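Local coordinates for Thiol:disulfide interchange protein, thioredoxin family protein (PDB 3OR5), which probably acts as a thioredoxin-family oxidoreductase that exchanges thiols and disulfides, perhaps in cytochrome c biogenesis, at residues 61-66 with 141-146. Residues are numbered along the deposited sequence; the frame is centred on the assembly and turned at random.
Sequences KTWASR and DFDRIV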
ATOM      1  N   LYS A  61       3.164  -7.004  10.939  1.00 11.77           N
ATOM      2  CA  LYS A  61       3.756  -7.295  12.289  1.00 10.95           C
ATOM      3  C   LYS A  61       5.060  -8.060  12.145  1.00 12.88           C
ATOM      4  O   LYS A  61       6.017  -7.748  12.887  1.00 15.37           O
ATOM      5  CB  LYS A  61       2.763  -8.124  13.065  1.00 10.87           C
ATOM      6  CG  LYS A  61       1.491  -7.297  13.482  1.00 11.99           C
ATOM      7  CD  LYS A  61       0.490  -8.126  14.268  1.00 16.45           C
ATOM      8  CE  LYS A  61      -0.545  -7.113  14.642  1.00 18.15           C
ATOM      9  NZ  LYS A  61      -1.799  -7.762  15.187  1.00 23.67           N
ATOM     10  N   THR A  62       5.155  -8.972  11.198  1.00 11.71           N
ATOM     11  CA  THR A  62       6.396  -9.714  10.968  1.00 11.82           C
ATOM     12  C   THR A  62       7.558  -8.813  10.557  1.00 13.37           C
ATOM     13  O   THR A  62       8.720  -9.036  10.980  1.00 13.48           O
ATOM     14  CB  THR A  62       6.155 -10.793   9.920  1.00 12.15           C
ATOM     15  OG1 THR A  62       5.135 -11.689  10.391  1.00 16.20           O
ATOM     16  CG2 THR A  62       7.477 -11.546   9.573  1.00 13.59           C
ATOM     17  N   TRP A  63       7.288  -7.801   9.722  1.00 11.69           N
ATOM     18  CA  TRP A  63       8.337  -7.062   9.046  1.00 11.07           C
ATOM     19  C   TRP A  63       8.497  -5.588   9.430  1.00 10.40           C
ATOM     20  O   TRP A  63       9.329  -4.895   8.841  1.00 11.72           O
ATOM     21  CB  TRP A  63       8.145  -7.184   7.485  1.00 11.78           C
ATOM     22  CG  TRP A  63       8.221  -8.585   6.961  1.00 12.51           C
ATOM     23  CD1 TRP A  63       7.189  -9.417   6.683  1.00 12.62           C
ATOM     24  CD2 TRP A  63       9.415  -9.312   6.652  1.00 13.29           C
ATOM     25  NE1 TRP A  63       7.647 -10.649   6.164  1.00 14.70           N
ATOM     26  CE2 TRP A  63       9.016 -10.591   6.177  1.00 15.75           C
ATOM     27  CE3 TRP A  63      10.790  -8.987   6.694  1.00 13.62           C
ATOM     28  CZ2 TRP A  63       9.937 -11.569   5.769  1.00 20.47           C
ATOM     29  CZ3 TRP A  63      11.726  -9.966   6.238  1.00 16.52           C
ATOM     30  CH2 TRP A  63      11.268 -11.253   5.825  1.00 16.89           C
ATOM     31  N   ALA A  64       7.730  -5.071  10.387  1.00 10.96           N
ATOM     32  CA  ALA A  64       7.682  -3.641  10.658  1.00 12.13           C
ATOM     33  C   ALA A  64       9.043  -3.009  10.997  1.00 12.17           C
ATOM     34  O   ALA A  64       9.236  -1.839  10.730  1.00 12.33           O
ATOM     35  CB  ALA A  64       6.711  -3.387  11.822  1.00 12.71           C
ATOM     36  N   SER A  65       9.875  -3.822  11.659  1.00 13.09           N
ATOM     37  CA  SER A  65      11.196  -3.326  12.042  1.00 10.45           C
ATOM     38  C   SER A  65      12.267  -3.959  11.193  1.00 12.40           C
ATOM     39  O   SER A  65      13.478  -3.973  11.581  1.00 14.51           O
ATOM     40  CB  SER A  65      11.483  -3.590  13.549  1.00 10.95           C
ATOM     41  OG  SER A  65      10.454  -2.944  14.299  1.00 12.52           O
ATOM     42  N   ARG A  66      11.912  -4.456   9.997  1.00 11.28           N
ATOM     43  CA  ARG A  66      12.860  -5.108   9.113  1.00 11.76           C
ATOM     44  C   ARG A  66      12.840  -4.450   7.737  1.00 12.05           C
ATOM     45  O   ARG A  66      13.227  -5.096   6.704  1.00 14.69           O
ATOM     46  CB  ARG A  66      12.516  -6.613   9.021  1.00 10.65           C
ATOM     47  CG  ARG A  66      12.791  -7.300  10.412  1.00 12.58           C
ATOM     48  CD  ARG A  66      12.449  -8.764  10.379  1.00 13.93           C
ATOM     49  NE  ARG A  66      13.381  -9.488   9.508  1.00 14.96           N
ATOM     50  CZ  ARG A  66      13.213 -10.785   9.266  1.00 13.86           C
ATOM     51  NH1 ARG A  66      12.263 -11.504   9.889  1.00 16.06           N
ATOM     52  NH2 ARG A  66      14.109 -11.420   8.475  1.00 17.03           N
ATOM     53  N   ASP A 141       1.998 -15.491   0.420  1.00 20.10           N
ATOM     54  CA  ASP A 141       2.446 -14.782  -0.826  1.00 20.12           C
ATOM     55  C   ASP A 141       2.958 -13.388  -0.452  1.00 18.63           C
ATOM     56  O   ASP A 141       4.049 -12.991  -0.895  1.00 17.51           O
ATOM     57  CB  ASP A 141       1.307 -14.526  -1.854  1.00 22.76           C
ATOM     58  CG  ASP A 141       0.774 -15.813  -2.490  1.00 29.08           C
ATOM     59  OD1 ASP A 141       1.602 -16.777  -2.608  1.00 33.48           O
ATOM     60  OD2 ASP A 141      -0.459 -15.829  -2.844  1.00 35.15           O
ATOM     61  N   PHE A 142       2.235 -12.685   0.427  1.00 16.98           N
ATOM     62  CA  PHE A 142       2.755 -11.343   0.779  1.00 16.97           C
ATOM     63  C   PHE A 142       4.082 -11.495   1.504  1.00 17.62           C
ATOM     64  O   PHE A 142       4.978 -10.702   1.356  1.00 17.11           O
ATOM     65  CB  PHE A 142       1.779 -10.602   1.722  1.00 16.10           C
ATOM     66  CG  PHE A 142       0.690  -9.910   1.025  1.00 18.21           C
ATOM     67  CD1 PHE A 142       0.918  -8.836   0.132  1.00 14.70           C
ATOM     68  CD2 PHE A 142      -0.630 -10.298   1.274  1.00 20.99           C
ATOM     69  CE1 PHE A 142      -0.176  -8.168  -0.483  1.00 22.43           C
ATOM     70  CE2 PHE A 142      -1.710  -9.636   0.649  1.00 28.02           C
ATOM     71  CZ  PHE A 142      -1.479  -8.576  -0.250  1.00 24.75           C
ATOM     72  N   ASP A 143       4.202 -12.453   2.396  1.00 17.33           N
ATOM     73  CA  ASP A 143       5.482 -12.632   3.046  1.00 18.49           C
ATOM     74  C   ASP A 143       6.698 -12.852   2.132  1.00 18.28           C
ATOM     75  O   ASP A 143       7.760 -12.276   2.272  1.00 17.48           O
ATOM     76  CB  ASP A 143       5.225 -13.767   4.009  1.00 18.42           C
ATOM     77  CG  ASP A 143       6.159 -13.771   5.063  1.00 29.01           C
ATOM     78  OD1 ASP A 143       5.924 -12.953   6.003  1.00 33.96           O
ATOM     79  OD2 ASP A 143       7.124 -14.546   4.873  1.00 35.20           O
ATOM     80  N   ARG A 144       6.504 -13.674   1.116  1.00 17.17           N
ATOM     81  CA  ARG A 144       7.534 -13.923   0.112  1.00 17.08           C
ATOM     82  C   ARG A 144       7.790 -12.686  -0.759  1.00 16.05           C
ATOM     83  O   ARG A 144       8.869 -12.412  -1.122  1.00 15.40           O
ATOM     84  CB  ARG A 144       7.126 -15.089  -0.798  1.00 20.54           C
ATOM     85  CG  ARG A 144       7.050 -16.455  -0.175  1.00 26.77           C
ATOM     86  CD  ARG A 144       7.070 -17.600  -1.227  1.00 34.76           C
ATOM     87  NE  ARG A 144       8.138 -17.466  -2.233  1.00 44.71           N
ATOM     88  CZ  ARG A 144       8.012 -17.788  -3.526  1.00 49.37           C
ATOM     89  NH1 ARG A 144       6.851 -18.297  -4.003  1.00 48.38           N
ATOM     90  NH2 ARG A 144       9.038 -17.611  -4.350  1.00 51.22           N
ATOM     91  N   ILE A 145       6.736 -11.959  -1.063  1.00 15.01           N
ATOM     92  CA  ILE A 145       6.904 -10.702  -1.849  1.00 14.35           C
ATOM     93  C   ILE A 145       7.748  -9.727  -1.056  1.00 15.24           C
ATOM     94  O   ILE A 145       8.669  -9.102  -1.564  1.00 15.46           O
ATOM     95  CB  ILE A 145       5.541 -10.080  -2.225  1.00 14.81           C
ATOM     96  CG1 ILE A 145       4.793 -10.950  -3.260  1.00 15.82           C
ATOM     97  CG2 ILE A 145       5.668  -8.603  -2.755  1.00 15.58           C
ATOM     98  CD1 ILE A 145       3.316 -10.678  -3.250  1.00 20.93           C
ATOM     99  N   VAL A 146       7.462  -9.616   0.239  1.00 14.14           N
ATOM    100  CA  VAL A 146       8.265  -8.685   1.051  1.00 15.06           C
ATOM    101  C   VAL A 146       9.733  -9.125   1.062  1.00 14.78           C
ATOM    102  O   VAL A 146      10.591  -8.263   0.902  1.00 15.76           O
ATOM    103  CB  VAL A 146       7.664  -8.610   2.470  1.00 13.22           C
ATOM    104  CG1 VAL A 146       8.708  -7.909   3.418  1.00 15.34           C
ATOM    105  CG2 VAL A 146       6.368  -7.893   2.406  1.00 14.94           C
TER
HETATM  106  O   HOH W   1       4.260 -12.675   8.075  1.00 23.33           O
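The indole of Trp-63 reaches across from helix 47-63 and is held by helix 139-150 in two ways, through a hydrogen bond at its edge and a methyl group over one face. At the edge, NE1 of Trp-63 donates to OD1 of Asp-143 at 2.9 Å, with an N-H...O angle of 157°. The acceptor lies close to the indole plane, yet the N-H meets OD1 from well above the carboxylate plane, the ring and carboxylate planes being well inclined to each other. Asp-143 carries its CG anti to the backbone N (chi1 -158°), which swings the carboxylate off the flank of its helix to the indole nitrogen. Three residues further along the helix, Val-146 lays CG1 over the five-membered ring, 3.6 Å from its centroid and only 12° off the normal, a CH-pi contact. On the opposite face sits the CG2 methyl of Thr-62, 3.5 Å above the plane and displaced toward the rim, while the guanidinium of Arg-66 has CZ3 of Trp-63 3.4 Å above its centre. A water ties in the same carboxylate oxygen: it donates to Asp-143 OD1 at 2.7 Å and is hydrogen-bonded to OG1 of Thr-62. Behind the contact, Phe-68 of strand 68-74 touches both Trp-63 and Val-146, placing the contact against the sheet; as in thioredoxin folds, the two helices lie on the same side of it. A leucine in place of Trp-63 would probably leave Asp-143 OD1 without its N-H donor and open a gap beneath the Val-146 methyl. With OD1 accepting from both indole and water, the aspartate's negative charge is probably well stabilised, and the directional N-H bond, together with the groups packed on both faces, probably fixes the indole's rotation.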